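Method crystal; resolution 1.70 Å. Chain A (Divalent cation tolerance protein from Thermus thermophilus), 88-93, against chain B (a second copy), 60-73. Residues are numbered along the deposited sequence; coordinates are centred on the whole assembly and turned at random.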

# COMPACT_ATOMS: atom_id res chain seq x y z
N ALA A 88 -10.49 6.88 2.48
CA ALA A 88 -11.58 7.15 3.41
C ALA A 88 -11.49 8.55 4.01
O ALA A 88 -12.51 9.22 4.21
N GLU A 89 -10.27 8.99 4.30
CA GLU A 89 -10.04 10.31 4.87
C GLU A 89 -8.56 10.65 4.83
O GLU A 89 -7.73 9.81 4.45
N GLY A 90 -8.22 11.87 5.22
CA GLY A 90 -6.82 12.26 5.21
C GLY A 90 -6.63 13.73 5.53
O GLY A 90 -7.58 14.42 5.92
N ASN A 91 -5.40 14.19 5.37
CA ASN A 91 -5.09 15.59 5.61
C ASN A 91 -5.93 16.39 4.62
O ASN A 91 -5.69 16.35 3.42
N ARG A 92 -6.92 17.12 5.14
CA ARG A 92 -7.83 17.92 4.30
C ARG A 92 -7.12 18.80 3.28
O ARG A 92 -7.52 18.84 2.11
N GLU A 93 -6.08 19.50 3.70
CA GLU A 93 -5.35 20.37 2.79
C GLU A 93 -4.60 19.56 1.74
O GLU A 93 -4.41 20.02 0.61
N THR B 60 -6.91 3.75 13.78
CA THR B 60 -8.38 3.76 13.72
C THR B 60 -8.91 5.16 13.41
O THR B 60 -8.20 6.16 13.55
N THR B 61 -10.17 5.23 12.98
CA THR B 61 -10.78 6.52 12.66
C THR B 61 -10.88 7.41 13.89
O THR B 61 -10.91 8.64 13.77
N HIS B 62 -10.94 6.80 15.07
CA HIS B 62 -11.04 7.58 16.29
C HIS B 62 -9.73 8.27 16.64
O HIS B 62 -9.72 9.36 17.22
N ALA B 63 -8.62 7.64 16.29
CA ALA B 63 -7.30 8.20 16.57
C ALA B 63 -6.84 9.12 15.46
O ALA B 63 -6.04 10.03 15.70
N PHE B 64 -7.35 8.91 14.25
CA PHE B 64 -6.95 9.71 13.10
C PHE B 64 -6.85 11.22 13.31
O PHE B 64 -5.85 11.83 12.93
N PRO B 65 -7.89 11.85 13.88
CA PRO B 65 -7.82 13.30 14.09
C PRO B 65 -6.59 13.71 14.90
O PRO B 65 -5.92 14.70 14.58
N LYS B 66 -6.29 12.94 15.94
CA LYS B 66 -5.14 13.21 16.79
C LYS B 66 -3.86 12.86 16.05
O LYS B 66 -2.83 13.52 16.21
N LEU B 67 -3.92 11.82 15.22
CA LEU B 67 -2.76 11.42 14.45
C LEU B 67 -2.36 12.53 13.49
O LEU B 67 -1.18 12.87 13.38
N LYS B 68 -3.34 13.11 12.80
CA LYS B 68 -3.04 14.20 11.87
C LYS B 68 -2.34 15.35 12.58
O LYS B 68 -1.36 15.89 12.07
N GLU B 69 -2.85 15.72 13.75
CA GLU B 69 -2.27 16.82 14.52
C GLU B 69 -0.81 16.55 14.86
O GLU B 69 0.05 17.41 14.66
N ARG B 70 -0.54 15.36 15.38
CA ARG B 70 0.83 15.01 15.75
C ARG B 70 1.73 14.95 14.52
O ARG B 70 2.87 15.40 14.56
N VAL B 71 1.22 14.41 13.42
CA VAL B 71 2.02 14.31 12.20
C VAL B 71 2.38 15.68 11.63
O VAL B 71 3.52 15.91 11.24
N LYS B 72 1.41 16.59 11.58
CA LYS B 72 1.68 17.92 11.05
C LYS B 72 2.73 18.63 11.89
O LYS B 72 3.55 19.38 11.37
N ALA B 73 2.71 18.36 13.20
CA ALA B 73 3.66 18.97 14.13
C ALA B 73 5.08 18.45 13.92
O ALA B 73 6.04 19.22 13.87

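A short segment of chain A, strand into helix, runs past one side of a helix from a second copy, and the helix answers with Phe B64, Lys B68 and Lys B72. The spacing of four residues places all three on the same helical face, and each directs its CA-to-CB bond toward chain A. The two stretches together bury 361 Å².

Ala A88 also points toward the helix, but its methyl is too short to reach it. Contact begins at Glu A89, whose side chain points in with chi1 p and chi2 t. Extended in this way, it lays its aliphatic part over one face of the Phe B64 ring: CG sits 4.1 Å from the ring centroid, 23° off the normal, a CH-pi contact. Farther out, CD of Glu A89 comes 3.3 Å from CD2 of Phe B64, and OE1 lies 3.5 Å from the methyl CG2 of Thr B61, which has chi1 p. The carboxylate finds no clear hydrogen bond across the contact.

Phe B64, chi1 t and chi2 68°, carries its ring to the backbone of Gly A90. Here CA of Gly A90 meets CZ of Phe B64 at 3.3 Å, at the ring edge and near its plane. The backbone of Gly A90 itself meets the aromatic edge; a CB there would point away from the helix, so the contact does not explain the glycine. The backbone N of Asn A91 follows along the same edge.

Asn A91 is the N-cap residue of the chain A helix. Its CA packs 3.8 Å from CD of Lys B68, so the lysine's methylenes serve as packing surface before its charge is reached. Chi1 t carries the end of the asparagine nearer the helix than its sideways CA-to-CB bond suggests. OD1 of Asn A91 reaches 3.1 Å from CE and 3.2 Å from NZ of Lys B72, while ND2 is satisfied elsewhere in the structure. Lys B72 spans this distance with chi1 m and the remaining chi angles t; Lys B68 instead bends at chi3, m.

At Arg A92 the backbone supplies the polar link. Its N donates to water 1 (3.0 Å to the water O), which also accepts from NZ of Lys B68 (2.7 Å) and NZ of Lys B72 (3.2 Å). One water thus joins the first turn of one helix to two lysines of the other. The arginine side chain, chi1 m, leaves sideways; NZ of Lys B68 lies over one face of its guanidinium, 3.8 Å from NE, a close approach of like charges. Glu A93 makes no contact.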

# COMPACT_ATOMS: atom_id res chain seq x y z
CB ALA A 88 -11.57 6.12 4.53
CB GLU A 89 -10.54 10.37 6.31
CG GLU A 89 -10.02 9.26 7.22
CD GLU A 89 -10.50 9.41 8.65
OE1 GLU A 89 -10.33 8.46 9.44
OE2 GLU A 89 -11.05 10.48 8.99
CB ASN A 91 -3.60 15.83 5.39
CG ASN A 91 -3.21 17.27 5.59
OD1 ASN A 91 -3.94 18.03 6.24
ND2 ASN A 91 -2.06 17.66 5.05
CB ARG A 92 -8.73 18.78 5.19
CG ARG A 92 -9.52 18.00 6.23
CD ARG A 92 -10.36 18.91 7.12
NE ARG A 92 -10.93 18.19 8.26
CZ ARG A 92 -11.78 17.17 8.15
NH1 ARG A 92 -12.15 16.75 6.95
NH2 ARG A 92 -12.24 16.57 9.24
CB GLU A 93 -4.39 21.27 3.58
CG GLU A 93 -5.11 22.22 4.52
CD GLU A 93 -4.18 23.19 5.20
OE1 GLU A 93 -3.52 23.98 4.49
OE2 GLU A 93 -4.11 23.17 6.45
CB THR B 60 -9.01 3.31 15.05
OG1 THR B 60 -8.78 4.31 16.05
CG2 THR B 60 -8.39 2.00 15.51
CB THR B 61 -12.19 6.33 12.07
OG1 THR B 61 -12.96 5.49 12.94
CG2 THR B 61 -12.11 5.70 10.69
CB HIS B 62 -11.49 6.70 17.46
CG HIS B 62 -11.62 7.44 18.76
ND1 HIS B 62 -10.53 7.80 19.52
CD2 HIS B 62 -12.71 7.90 19.42
CE1 HIS B 62 -10.94 8.46 20.59
NE2 HIS B 62 -12.26 8.53 20.56
CB ALA B 63 -6.29 7.07 16.77
CB PHE B 64 -7.86 9.43 11.90
CG PHE B 64 -7.31 9.96 10.60
CD1 PHE B 64 -6.17 9.40 10.03
CD2 PHE B 64 -7.91 11.05 9.97
CE1 PHE B 64 -5.63 9.92 8.87
CE2 PHE B 64 -7.38 11.57 8.80
CZ PHE B 64 -6.23 11.00 8.24
CB PRO B 65 -9.12 13.61 14.83
CG PRO B 65 -10.05 12.56 14.32
CD PRO B 65 -9.19 11.32 14.32
CB LYS B 66 -5.23 12.40 18.09
CG LYS B 66 -6.41 12.76 18.99
CD LYS B 66 -7.74 12.30 18.41
CE LYS B 66 -8.90 12.64 19.34
NZ LYS B 66 -10.21 12.20 18.80
CB LEU B 67 -3.07 10.13 13.68
CG LEU B 67 -2.01 9.59 12.73
CD1 LEU B 67 -2.22 8.10 12.52
CD2 LEU B 67 -2.06 10.33 11.41
CB LYS B 68 -4.31 14.73 11.20
CG LYS B 68 -4.86 13.86 10.09
CD LYS B 68 -5.87 14.64 9.24
CE LYS B 68 -7.03 15.15 10.09
NZ LYS B 68 -8.01 15.92 9.29
CB GLU B 69 -3.06 17.05 15.81
CG GLU B 69 -4.31 17.88 15.64
CD GLU B 69 -5.02 18.14 16.95
OE1 GLU B 69 -4.37 18.60 17.92
OE2 GLU B 69 -6.25 17.88 17.02
CB ARG B 70 0.85 13.68 16.50
CG ARG B 70 -0.03 13.65 17.74
CD ARG B 70 0.42 14.65 18.81
NE ARG B 70 1.70 14.28 19.41
CZ ARG B 70 2.81 15.01 19.32
NH1 ARG B 70 2.81 16.15 18.65
NH2 ARG B 70 3.93 14.59 19.90
CB VAL B 71 1.30 13.49 11.12
CG1 VAL B 71 2.11 13.51 9.82
CG2 VAL B 71 1.11 12.06 11.60
CB LYS B 72 0.39 18.74 11.01
CG LYS B 72 -0.62 18.23 10.00
CD LYS B 72 -1.92 19.01 10.07
CE LYS B 72 -2.94 18.44 9.10
NZ LYS B 72 -4.27 19.10 9.24
CB ALA B 73 3.22 18.71 15.56
O HOH W 1 -7.02 18.13 8.01